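Local atomic coordinates of DR2417 (PDB entry 4XWW), a protein that degrades RNA from the 5' end as a metal-dependent exonuclease of the RNase J family, possibly also cutting internally, and probably takes part in rRNA maturation. Residues Arg239-Thr244 with Val306-Thr311; Val266-Arg271 with Glu290-Ser295; Thr339-Ser344 with Asp367-Pro372. All coordinates share one frame; numbering follows the deposited sequence.

In the fold
From the N terminus, the parallel five-stranded sheet of the beta-CASP domain opens with strand 240-243. The chain then passes through helix 249-261 to strand 265-269, outermost within this chain, and contact 2 closes a short loop when 290-295, beyond helix 271-282, returns against it. Contact 1 closes next: strand 306-310 inserts between 265-269 and 240-243, so contact 2 is nested inside its loop and the two share sheet bonds such as Val309 N to Val267 O. Contact 3 follows in series, pairing strand 339-342, laid on the other side of 240-243, with 367-369, the outermost strand at that end. Contacts 2 and 3 do not touch, their centres lying about 20 Å apart.

Contact 1: residues Arg239-Thr244 with Val306-Thr311; sequences RVFLTT and VLFVCT. With nucleotides of chain C.
Phe308 and Phe241 form an offset aromatic pair across neighbouring strands, their ring planes only 6° from parallel and little of one ring covering the other. Phe308 CD1 sits over one face of the Phe241 ring toward its rim, 3.3 Å from Phe241 CE2. Paired in register, both residues put CB on the same face of the sheet, and matching first torsions (CG anti to the carbonyl carbon, chi1 -67° in Phe308 and -58° in Phe241) start the two rings off in the same direction. Arg239 CD meets the edge of the Phe308 ring, while its guanidinium, salt-bridged to Asp338, presents a face to Phe241 CZ. The strands are adjacent members of the parallel beta-CASP sheet, 306-310 lying between 240-243 and 265-269. Leu242 binds through both ends of its backbone: its N donates to Phe308 O over 2.7 Å, and its O receives Cys310 N at 2.8 Å. Two residues earlier, Val240 O takes Phe308 N at 2.8 Å. Val240 and Leu242 turn their side chains to the opposite face from the rings, where Val240 CG1 approaches Leu307 CG at 4.2 Å, while Leu242 and Leu307 rest on Ile255 of helix 249-261. Toward the C-terminal ends of the strands, Thr243 OG1 donates to Cys310 O over 2.8 Å from above the carbonyl plane. Thr311 OG1, itself receiving Val320 N, donates to OP1 of U6 of chain C at 2.6 Å.

Contact 2: residues Val266-Arg271 with Glu290-Ser295; sequences VVMEGR and EPFLTS. With nucleotides of chain C.
Glu269 OE2 is gripped by two waters that tie it to Ser295, whose CB also touches it at 3.6 Å. Water 3 donates to Glu269 OE2 over 2.7 Å and is hydrogen-bonded to Ser295 OG as well; water 4 donates to the same carboxylate oxygen and accepts from Ser295 N. A bend at chi2 (-84°) takes CD of Glu269 out of an extended course, and the carboxylate ends nearer 290-295 than the CB does. One direct backbone bond joins the segments: Leu293 N donates to Val266 O at 2.9 Å and is almost straight, 175° at the hydrogen. Farther on, the backbones diverge and water 2 fills in, accepting from Met268 N and donating to Leu293 O. Val267 covers the latter oxygen, with CG2 3.4 Å from Leu293 O. Apolar contact centres on Met268, whose CG stands over the middle of the Phe292 ring, 3.5 Å from the centroid, in a CH-pi contact. Its SD lies obliquely to the same ring, 4.3 Å from the centroid, as a Met-aromatic contact. Beyond the strand the RNA is met: Gly270 is the N-cap of helix 271-282, and Arg271 NH1 donates to OP2 of U7 of chain C at 3.1 Å, while one face of the guanidinium lies over the U6 base near N3. Thr294 is the N-cap of helix 295-298, its side chain capping a backbone N. Strand 265-269 is the sheet's edge within this chain, bonded to 306-310 on its inner side; Met268 and Phe292 are packed between helix 249-261, through Ile252 and Leu256, and helix 271-282, through Ala277 and Gln281.

Contact 3: residues Thr339-Ser344 with Asp367-Pro372; sequences TVILSS and DVVYPP
Ile341 CG1 packs alongside Val369, 3.9 Å from Val369 CB, across two adjacent parallel strands. They belong to a beta-alpha-beta unit, in which strand 339-342 leads through helix 351-364 to 367-369, the edge strand of the beta-CASP sheet within this chain. On the same face Val369 puts CG1 anti to the backbone N (chi1 174°), which leaves CG2 beside that N, 4.0 Å from Thr339 CG2. Past the paired residues, Leu342 CB meets Tyr370 CB, also at 4.0 Å. Water 5 links the first pair of the register through its polar groups, donating to both Thr339 OG1 and Asp367 OD2.

The backbone holds this layer in place with three bonds: Val340 N to Asp367 O at 2.8 Å, Val369 N to Val340 O at 2.9 Å, the most bent of them with 152° at the hydrogen, and Leu342 N to Val369 O at 2.8 Å. Helices close over the two faces. Leu229 and Ile233 of helix 222-234 pack on Ile341, and Ile232 on Val369; the crossover helix 351-364 covers the other side, Leu361 touching both Val340 and Val368. Val368 CG1 lies in plane at the edge of the Tyr370 ring. The phenol leads away from strand 339-342 toward the dimer partner, its OH bonded to Tyr362 and to Glu214 OE1 of the second subunit. Beyond the strands Ser343 centres an inverse gamma turn, with a weak bond from Ser344 N to Leu342 O; two carbonyl oxygens, Leu342 O and Ser344 O, both lie 3.5 Å from Pro371 CD.

Contact 1: residues Arg239-Thr244 with Val306-Thr311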
loop_
_atom_site.group_PDB
_atom_site.type_symbol
_atom_site.label_atom_id
_atom_site.label_comp_id
_atom_site.label_asym_id
_atom_site.label_seq_id
_atom_site.Cartn_x
_atom_site.Cartn_y
_atom_site.Cartn_z
ATOM N N ARG A 239 -29.231 -10.241 6.807
ATOM C CA ARG A 239 -28.818 -8.893 7.196
ATOM C C ARG A 239 -27.870 -8.280 6.155
ATOM O O ARG A 239 -27.107 -8.989 5.493
ATOM C CB ARG A 239 -28.135 -8.916 8.569
ATOM C CG ARG A 239 -28.999 -9.375 9.705
ATOM C CD ARG A 239 -28.330 -9.088 11.049
ATOM N NE ARG A 239 -27.057 -9.799 11.150
ATOM C CZ ARG A 239 -26.327 -9.891 12.257
ATOM N NH1 ARG A 239 -26.747 -9.331 13.380
ATOM N NH2 ARG A 239 -25.177 -10.553 12.242
ATOM N N VAL A 240 -27.907 -6.962 6.021
ATOM C CA VAL A 240 -26.976 -6.239 5.156
ATOM C C VAL A 240 -26.216 -5.224 5.996
ATOM O O VAL A 240 -26.819 -4.447 6.757
ATOM C CB VAL A 240 -27.692 -5.515 3.982
ATOM C CG1 VAL A 240 -26.711 -4.683 3.139
ATOM C CG2 VAL A 240 -28.471 -6.494 3.124
ATOM N N PHE A 241 -24.897 -5.242 5.848
ATOM C CA PHE A 241 -24.011 -4.219 6.377
ATOM C C PHE A 241 -23.377 -3.516 5.206
ATOM O O PHE A 241 -22.908 -4.154 4.260
ATOM C CB PHE A 241 -22.924 -4.814 7.281
ATOM C CG PHE A 241 -23.448 -5.595 8.459
ATOM C CD1 PHE A 241 -24.000 -6.858 8.285
ATOM C CD2 PHE A 241 -23.359 -5.085 9.744
ATOM C CE1 PHE A 241 -24.482 -7.584 9.379
ATOM C CE2 PHE A 241 -23.820 -5.803 10.835
ATOM C CZ PHE A 241 -24.393 -7.050 10.654
ATOM N N LEU A 242 -23.360 -2.190 5.246
ATOM C CA LEU A 242 -22.754 -1.434 4.171
ATOM C C LEU A 242 -21.848 -0.357 4.765
ATOM O O LEU A 242 -22.208 0.258 5.754
ATOM C CB LEU A 242 -23.839 -0.802 3.280
ATOM C CG LEU A 242 -23.361 0.026 2.090
ATOM C CD1 LEU A 242 -24.388 -0.076 0.956
ATOM C CD2 LEU A 242 -23.149 1.510 2.481
ATOM N N THR A 243 -20.679 -0.154 4.164
ATOM C CA THR A 243 -19.784 0.934 4.567
ATOM C C THR A 243 -19.480 1.812 3.387
ATOM O O THR A 243 -19.432 1.361 2.244
ATOM C CB THR A 243 -18.457 0.402 5.178
ATOM O OG1 THR A 243 -17.683 1.495 5.688
ATOM C CG2 THR A 243 -17.621 -0.345 4.126
ATOM N N THR A 244 -19.336 3.111 3.664
ATOM C CA THR A 244 -18.960 4.086 2.672
ATOM C C THR A 244 -18.363 5.238 3.492
ATOM O O THR A 244 -18.295 5.133 4.717
ATOM C CB THR A 244 -20.180 4.516 1.832
ATOM O OG1 THR A 244 -19.768 5.298 0.715
ATOM C CG2 THR A 244 -21.170 5.284 2.693
ATOM N N VAL A 306 -33.113 -5.748 8.031
ATOM C CA VAL A 306 -32.096 -4.962 8.713
ATOM C C VAL A 306 -30.985 -4.457 7.786
ATOM O O VAL A 306 -30.446 -5.213 6.980
ATOM C CB VAL A 306 -31.490 -5.800 9.852
ATOM C CG1 VAL A 306 -30.360 -5.069 10.505
ATOM C CG2 VAL A 306 -32.570 -6.139 10.885
ATOM N N LEU A 307 -30.673 -3.164 7.878
ATOM C CA LEU A 307 -29.520 -2.631 7.168
ATOM C C LEU A 307 -28.666 -1.754 8.097
ATOM O O LEU A 307 -29.167 -0.823 8.727
ATOM C CB LEU A 307 -29.970 -1.834 5.934
ATOM C CG LEU A 307 -28.851 -1.555 4.924
ATOM C CD1 LEU A 307 -29.413 -1.497 3.516
ATOM C CD2 LEU A 307 -28.156 -0.254 5.238
ATOM N N PHE A 308 -27.380 -2.073 8.187
ATOM C CA PHE A 308 -26.430 -1.290 8.964
ATOM C C PHE A 308 -25.585 -0.450 8.015
ATOM O O PHE A 308 -24.956 -0.994 7.109
ATOM C CB PHE A 308 -25.496 -2.199 9.781
ATOM C CG PHE A 308 -26.164 -2.964 10.872
ATOM C CD1 PHE A 308 -26.704 -4.222 10.629
ATOM C CD2 PHE A 308 -26.205 -2.468 12.163
ATOM C CE1 PHE A 308 -27.295 -4.947 11.657
ATOM C CE2 PHE A 308 -26.793 -3.179 13.179
ATOM C CZ PHE A 308 -27.342 -4.423 12.928
ATOM N N VAL A 309 -25.553 0.860 8.231
ATOM C CA VAL A 309 -24.648 1.741 7.490
ATOM C C VAL A 309 -23.524 2.074 8.462
ATOM O O VAL A 309 -23.778 2.631 9.516
ATOM C CB VAL A 309 -25.352 3.019 6.999
ATOM C CG1 VAL A 309 -24.390 3.887 6.219
ATOM C CG2 VAL A 309 -26.547 2.666 6.145
ATOM N N CYS A 310 -22.292 1.665 8.120
ATOM C CA CYS A 310 -21.165 1.580 9.071
ATOM C C CYS A 310 -19.920 2.382 8.655
ATOM O O CYS A 310 -19.604 2.471 7.479
ATOM C CB CYS A 310 -20.716 0.128 9.241
ATOM S SG CYS A 310 -21.979 -1.127 9.588
ATOM N N THR A 311 -19.186 2.903 9.642
ATOM C CA THR A 311 -17.875 3.483 9.418
ATOM C C THR A 311 -16.848 2.401 9.101
ATOM O O THR A 311 -17.042 1.244 9.460
ATOM C CB THR A 311 -17.414 4.236 10.653
ATOM O OG1 THR A 311 -17.518 3.377 11.794
ATOM C CG2 THR A 311 -18.290 5.482 10.891
ATOM P P U C 6 -15.586 5.565 13.729
ATOM O OP1 U C 6 -16.368 4.317 13.928
ATOM O OP2 U C 6 -16.272 6.866 13.491
ATOM O "O5'" U C 6 -14.653 5.783 15.007
ATOM C "C5'" U C 6 -13.683 4.824 15.394
ATOM C "C4'" U C 6 -12.781 5.372 16.472
ATOM O "O4'" U C 6 -12.037 6.508 15.956
ATOM C "C3'" U C 6 -13.493 5.924 17.696
ATOM O "O3'" U C 6 -13.875 4.919 18.617
ATOM C "C2'" U C 6 -12.486 6.924 18.248
ATOM O "O2'" U C 6 -11.443 6.257 18.942
ATOM C "C1'" U C 6 -11.910 7.500 16.957
ATOM N N1 U C 6 -12.635 8.721 16.525
ATOM C C2 U C 6 -12.210 9.931 17.042
ATOM O O2 U C 6 -11.274 10.024 17.819
ATOM N N3 U C 6 -12.916 11.032 16.615
ATOM C C4 U C 6 -13.987 11.050 15.744
ATOM O O4 U C 6 -14.521 12.125 15.457
ATOM C C5 U C 6 -14.371 9.762 15.254
ATOM C C6 U C 6 -13.700 8.676 15.653
ATOM P P U C 5 -14.896 8.466 7.765
ATOM O OP1 U C 5 -14.202 7.644 6.750
ATOM O OP2 U C 5 -16.371 8.451 7.835
ATOM O "O5'" U C 5 -14.337 8.062 9.198
ATOM C "C5'" U C 5 -14.560 6.737 9.700
ATOM C "C4'" U C 5 -13.439 6.313 10.614
ATOM O "O4'" U C 5 -12.290 7.188 10.452
ATOM C "C3'" U C 5 -13.735 6.398 12.101
ATOM O "O3'" U C 5 -14.541 5.320 12.554
ATOM C "C2'" U C 5 -12.331 6.396 12.684
ATOM O "O2'" U C 5 -11.735 5.118 12.678
ATOM C "C1'" U C 5 -11.609 7.309 11.693
ATOM N N1 U C 5 -11.637 8.717 12.113
ATOM C C2 U C 5 -10.690 9.123 13.032
ATOM O O2 U C 5 -9.838 8.375 13.477
ATOM N N3 U C 5 -10.774 10.441 13.400
ATOM C C4 U C 5 -11.689 11.375 12.966
ATOM O O4 U C 5 -11.630 12.528 13.395
ATOM C C5 U C 5 -12.644 10.875 12.025
ATOM C C6 U C 5 -12.591 9.592 11.646
#

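Contact 2: residues Val266-Arg271 with Glu290-Ser295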
loop_
_atom_site.group_PDB
_atom_site.type_symbol
_atom_site.label_atom_id
_atom_site.label_comp_id
_atom_site.label_asym_id
_atom_site.label_seq_id
_atom_site.Cartn_x
_atom_site.Cartn_y
_atom_site.Cartn_z
ATOM N N VAL A 266 -32.930 1.026 9.150
ATOM C CA VAL A 266 -31.522 1.384 9.045
ATOM C C VAL A 266 -30.912 1.736 10.402
ATOM O O VAL A 266 -31.516 2.447 11.203
ATOM C CB VAL A 266 -31.345 2.560 8.066
ATOM C CG1 VAL A 266 -29.875 2.985 7.952
ATOM C CG2 VAL A 266 -31.873 2.157 6.693
ATOM N N VAL A 267 -29.715 1.210 10.647
ATOM C CA VAL A 267 -28.932 1.566 11.826
ATOM C C VAL A 267 -27.698 2.295 11.340
ATOM O O VAL A 267 -26.970 1.790 10.482
ATOM C CB VAL A 267 -28.470 0.340 12.654
ATOM C CG1 VAL A 267 -27.648 0.790 13.861
ATOM C CG2 VAL A 267 -29.641 -0.499 13.125
ATOM N N MET A 268 -27.467 3.481 11.881
ATOM C CA MET A 268 -26.250 4.217 11.579
ATOM C C MET A 268 -25.240 3.870 12.660
ATOM O O MET A 268 -25.485 4.101 13.844
ATOM C CB MET A 268 -26.519 5.724 11.515
ATOM C CG MET A 268 -27.563 6.134 10.464
ATOM S SD MET A 268 -26.997 6.049 8.747
ATOM C CE MET A 268 -26.077 7.593 8.623
ATOM N N GLU A 269 -24.116 3.288 12.256
ATOM C CA GLU A 269 -23.138 2.779 13.207
ATOM C C GLU A 269 -21.790 3.456 13.039
ATOM O O GLU A 269 -21.238 3.497 11.945
ATOM C CB GLU A 269 -22.965 1.268 13.053
ATOM C CG GLU A 269 -24.066 0.427 13.648
ATOM C CD GLU A 269 -23.887 0.179 15.136
ATOM O OE1 GLU A 269 -22.732 0.068 15.610
ATOM O OE2 GLU A 269 -24.913 0.084 15.825
ATOM N N GLY A 270 -21.244 3.959 14.139
ATOM C CA GLY A 270 -19.916 4.535 14.103
ATOM C C GLY A 270 -20.069 6.010 14.392
ATOM O O GLY A 270 -20.953 6.669 13.825
ATOM N N ARG A 271 -19.221 6.516 15.281
ATOM C CA ARG A 271 -19.299 7.914 15.711
ATOM C C ARG A 271 -19.406 8.870 14.531
ATOM O O ARG A 271 -20.261 9.767 14.504
ATOM C CB ARG A 271 -18.075 8.287 16.550
ATOM C CG ARG A 271 -18.234 9.626 17.249
ATOM C CD ARG A 271 -16.902 10.262 17.614
ATOM N NE ARG A 271 -16.172 9.523 18.643
ATOM C CZ ARG A 271 -15.454 10.102 19.601
ATOM N NH1 ARG A 271 -14.815 9.363 20.497
ATOM N NH2 ARG A 271 -15.379 11.426 19.665
ATOM N N GLU A 290 -37.771 6.783 7.255
ATOM C CA GLU A 290 -38.171 6.251 8.553
ATOM C C GLU A 290 -37.067 6.565 9.545
ATOM O O GLU A 290 -35.898 6.646 9.157
ATOM C CB GLU A 290 -38.411 4.737 8.502
ATOM C CG GLU A 290 -39.554 4.294 7.608
ATOM C CD GLU A 290 -39.702 2.780 7.570
ATOM O OE1 GLU A 290 -39.165 2.144 6.634
ATOM O OE2 GLU A 290 -40.354 2.224 8.476
ATOM N N PRO A 291 -37.425 6.731 10.826
ATOM C CA PRO A 291 -36.412 6.978 11.858
ATOM C C PRO A 291 -35.291 5.934 11.885
ATOM O O PRO A 291 -35.559 4.736 11.708
ATOM C CB PRO A 291 -37.221 6.925 13.147
ATOM C CG PRO A 291 -38.592 7.425 12.731
ATOM C CD PRO A 291 -38.804 6.914 11.338
ATOM N N PHE A 292 -34.053 6.379 12.091
ATOM C CA PHE A 292 -32.963 5.450 12.400
ATOM C C PHE A 292 -33.296 4.616 13.634
ATOM O O PHE A 292 -33.943 5.102 14.570
ATOM C CB PHE A 292 -31.653 6.199 12.646
ATOM C CG PHE A 292 -31.154 6.957 11.458
ATOM C CD1 PHE A 292 -31.038 6.346 10.219
ATOM C CD2 PHE A 292 -30.799 8.282 11.581
ATOM C CE1 PHE A 292 -30.574 7.064 9.119
ATOM C CE2 PHE A 292 -30.339 9.003 10.486
ATOM C CZ PHE A 292 -30.226 8.391 9.258
ATOM N N LEU A 293 -32.851 3.362 13.636
ATOM C CA LEU A 293 -32.969 2.490 14.803
ATOM C C LEU A 293 -31.593 2.198 15.394
ATOM O O LEU A 293 -30.580 2.402 14.728
ATOM C CB LEU A 293 -33.660 1.171 14.436
ATOM C CG LEU A 293 -35.124 1.153 14.007
ATOM C CD1 LEU A 293 -35.602 -0.284 13.801
ATOM C CD2 LEU A 293 -35.989 1.848 15.030
ATOM N N THR A 294 -31.560 1.718 16.634
ATOM C CA THR A 294 -30.313 1.263 17.236
ATOM C C THR A 294 -30.121 -0.216 16.959
ATOM O O THR A 294 -31.055 -0.910 16.564
ATOM C CB THR A 294 -30.274 1.462 18.756
ATOM O OG1 THR A 294 -31.293 0.666 19.361
ATOM C CG2 THR A 294 -30.485 2.921 19.113
ATOM N N SER A 295 -28.914 -0.701 17.206
ATOM C CA SER A 295 -28.617 -2.108 16.980
ATOM C C SER A 295 -29.472 -2.993 17.879
ATOM O O SER A 295 -29.837 -4.106 17.504
ATOM C CB SER A 295 -27.135 -2.390 17.220
ATOM O OG SER A 295 -26.793 -2.146 18.569
ATOM P P U C 6 -15.586 5.565 13.729
ATOM O OP1 U C 6 -16.368 4.317 13.928
ATOM O OP2 U C 6 -16.272 6.866 13.491
ATOM O "O5'" U C 6 -14.653 5.783 15.007
ATOM C "C5'" U C 6 -13.683 4.824 15.394
ATOM C "C4'" U C 6 -12.781 5.372 16.472
ATOM O "O4'" U C 6 -12.037 6.508 15.956
ATOM C "C3'" U C 6 -13.493 5.924 17.696
ATOM O "O3'" U C 6 -13.875 4.919 18.617
ATOM C "C2'" U C 6 -12.486 6.924 18.248
ATOM O "O2'" U C 6 -11.443 6.257 18.942
ATOM C "C1'" U C 6 -11.910 7.500 16.957
ATOM N N1 U C 6 -12.635 8.721 16.525
ATOM C C2 U C 6 -12.210 9.931 17.042
ATOM O O2 U C 6 -11.274 10.024 17.819
ATOM N N3 U C 6 -12.916 11.032 16.615
ATOM C C4 U C 6 -13.987 11.050 15.744
ATOM O O4 U C 6 -14.521 12.125 15.457
ATOM C C5 U C 6 -14.371 9.762 15.254
ATOM C C6 U C 6 -13.700 8.676 15.653
ATOM P P U C 7 -15.167 5.129 19.523
ATOM O OP1 U C 7 -16.354 5.141 18.634
ATOM O OP2 U C 7 -14.914 6.281 20.420
ATOM O "O5'" U C 7 -15.203 3.806 20.408
ATOM C "C5'" U C 7 -15.478 2.526 19.814
ATOM C "C4'" U C 7 -14.549 1.478 20.379
ATOM O "O4'" U C 7 -14.400 1.687 21.811
ATOM C "C3'" U C 7 -15.024 0.039 20.223
ATOM O "O3'" U C 7 -13.910 -0.842 20.126
ATOM C "C2'" U C 7 -15.782 -0.195 21.523
ATOM O "O2'" U C 7 -15.875 -1.559 21.873
ATOM C "C1'" U C 7 -14.903 0.563 22.517
ATOM N N1 U C 7 -15.614 1.026 23.723
ATOM C C2 U C 7 -16.449 0.124 24.356
ATOM O O2 U C 7 -16.622 -1.014 23.955
ATOM N N3 U C 7 -17.075 0.609 25.477
ATOM C C4 U C 7 -16.955 1.868 26.024
ATOM O O4 U C 7 -17.590 2.150 27.042
ATOM C C5 U C 7 -16.070 2.740 25.317
ATOM C C6 U C 7 -15.440 2.299 24.221
HETATM O O HOH W 1 -35.110 2.955 9.532
HETATM O O HOH W 2 -28.974 4.500 14.282
HETATM O O HOH W 3 -24.291 -1.217 18.127
HETATM O O HOH W 4 -26.601 1.128 17.332
#

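Contact 3: residues Thr339-Ser344 with Asp367-Pro372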
loop_
_atom_site.group_PDB
_atom_site.type_symbol
_atom_site.label_atom_id
_atom_site.label_comp_id
_atom_site.label_asym_id
_atom_site.label_seq_id
_atom_site.Cartn_x
_atom_site.Cartn_y
_atom_site.Cartn_z
ATOM N N THR A 339 -24.559 -10.156 4.533
ATOM C CA THR A 339 -23.932 -9.536 3.374
ATOM C C THR A 339 -23.217 -8.265 3.805
ATOM O O THR A 339 -23.810 -7.411 4.469
ATOM C CB THR A 339 -24.973 -9.221 2.274
ATOM O OG1 THR A 339 -25.634 -10.441 1.898
ATOM C CG2 THR A 339 -24.304 -8.626 1.045
ATOM N N VAL A 340 -21.947 -8.138 3.428
ATOM C CA VAL A 340 -21.219 -6.891 3.675
ATOM C C VAL A 340 -20.865 -6.231 2.356
ATOM O O VAL A 340 -20.267 -6.851 1.468
ATOM C CB VAL A 340 -19.954 -7.111 4.504
ATOM C CG1 VAL A 340 -19.114 -5.796 4.560
ATOM C CG2 VAL A 340 -20.348 -7.564 5.887
ATOM N N ILE A 341 -21.274 -4.971 2.209
ATOM C CA ILE A 341 -21.013 -4.224 0.985
ATOM C C ILE A 341 -20.013 -3.109 1.266
ATOM O O ILE A 341 -20.251 -2.253 2.129
ATOM C CB ILE A 341 -22.300 -3.599 0.409
ATOM C CG1 ILE A 341 -23.361 -4.661 0.089
ATOM C CG2 ILE A 341 -21.992 -2.728 -0.822
ATOM C CD1 ILE A 341 -24.772 -4.053 -0.127
ATOM N N LEU A 342 -18.913 -3.108 0.522
ATOM C CA LEU A 342 -17.951 -2.008 0.569
ATOM C C LEU A 342 -18.274 -1.030 -0.553
ATOM O O LEU A 342 -17.874 -1.237 -1.695
ATOM C CB LEU A 342 -16.507 -2.526 0.437
ATOM C CG LEU A 342 -16.143 -3.689 1.359
ATOM C CD1 LEU A 342 -14.644 -4.083 1.244
ATOM C CD2 LEU A 342 -16.496 -3.391 2.780
ATOM N N SER A 343 -19.044 0.010 -0.228
ATOM C CA SER A 343 -19.448 1.019 -1.207
ATOM C C SER A 343 -18.367 2.095 -1.262
ATOM O O SER A 343 -18.588 3.234 -0.857
ATOM C CB SER A 343 -20.814 1.609 -0.838
ATOM O OG SER A 343 -21.344 2.430 -1.874
ATOM N N SER A 344 -17.204 1.710 -1.776
ATOM C CA SER A 344 -15.985 2.518 -1.737
ATOM C C SER A 344 -14.878 1.761 -2.461
ATOM O O SER A 344 -15.010 0.576 -2.733
ATOM C CB SER A 344 -15.544 2.812 -0.304
ATOM O OG SER A 344 -15.342 1.606 0.398
ATOM N N ASP A 367 -21.251 -12.940 2.726
ATOM C CA ASP A 367 -21.147 -12.585 1.323
ATOM C C ASP A 367 -20.514 -11.201 1.244
ATOM O O ASP A 367 -20.988 -10.275 1.890
ATOM C CB ASP A 367 -22.521 -12.606 0.647
ATOM C CG ASP A 367 -23.166 -13.985 0.675
ATOM O OD1 ASP A 367 -22.528 -14.933 1.176
ATOM O OD2 ASP A 367 -24.310 -14.120 0.191
ATOM N N VAL A 368 -19.434 -11.058 0.470
ATOM C CA VAL A 368 -18.682 -9.811 0.438
ATOM C C VAL A 368 -18.808 -9.198 -0.941
ATOM O O VAL A 368 -18.518 -9.846 -1.952
ATOM C CB VAL A 368 -17.183 -10.010 0.766
ATOM C CG1 VAL A 368 -16.550 -8.674 1.163
ATOM C CG2 VAL A 368 -16.999 -11.063 1.856
ATOM N N VAL A 369 -19.229 -7.938 -0.967
ATOM C CA VAL A 369 -19.596 -7.246 -2.193
ATOM C C VAL A 369 -18.789 -5.959 -2.317
ATOM O O VAL A 369 -18.874 -5.083 -1.449
ATOM C CB VAL A 369 -21.117 -6.930 -2.197
ATOM C CG1 VAL A 369 -21.495 -6.079 -3.390
ATOM C CG2 VAL A 369 -21.914 -8.223 -2.192
ATOM N N TYR A 370 -18.021 -5.837 -3.396
ATOM C CA TYR A 370 -17.164 -4.645 -3.600
ATOM C C TYR A 370 -16.801 -4.461 -5.062
ATOM O O TYR A 370 -16.990 -5.382 -5.874
ATOM C CB TYR A 370 -15.878 -4.750 -2.769
ATOM C CG TYR A 370 -15.224 -6.113 -2.889
ATOM C CD1 TYR A 370 -14.491 -6.462 -4.023
ATOM C CD2 TYR A 370 -15.372 -7.054 -1.888
ATOM C CE1 TYR A 370 -13.913 -7.732 -4.136
ATOM C CE2 TYR A 370 -14.794 -8.307 -1.985
ATOM C CZ TYR A 370 -14.068 -8.643 -3.107
ATOM O OH TYR A 370 -13.524 -9.906 -3.184
ATOM N N PRO A 371 -16.308 -3.262 -5.429
ATOM C CA PRO A 371 -15.857 -3.059 -6.810
ATOM C C PRO A 371 -14.530 -3.770 -7.023
ATOM O O PRO A 371 -13.788 -3.907 -6.069
ATOM C CB PRO A 371 -15.680 -1.539 -6.914
ATOM C CG PRO A 371 -16.411 -0.984 -5.730
ATOM C CD PRO A 371 -16.263 -1.999 -4.663
ATOM N N PRO A 372 -14.219 -4.132 -8.268
ATOM C CA PRO A 372 -14.993 -3.873 -9.478
ATOM C C PRO A 372 -16.026 -4.951 -9.794
ATOM O O PRO A 372 -16.819 -4.770 -10.712
ATOM C CB PRO A 372 -13.914 -3.826 -10.563
ATOM C CG PRO A 372 -12.892 -4.735 -10.062
ATOM C CD PRO A 372 -12.853 -4.582 -8.580
HETATM O O HOH W 5 -25.809 -11.991 -0.445
#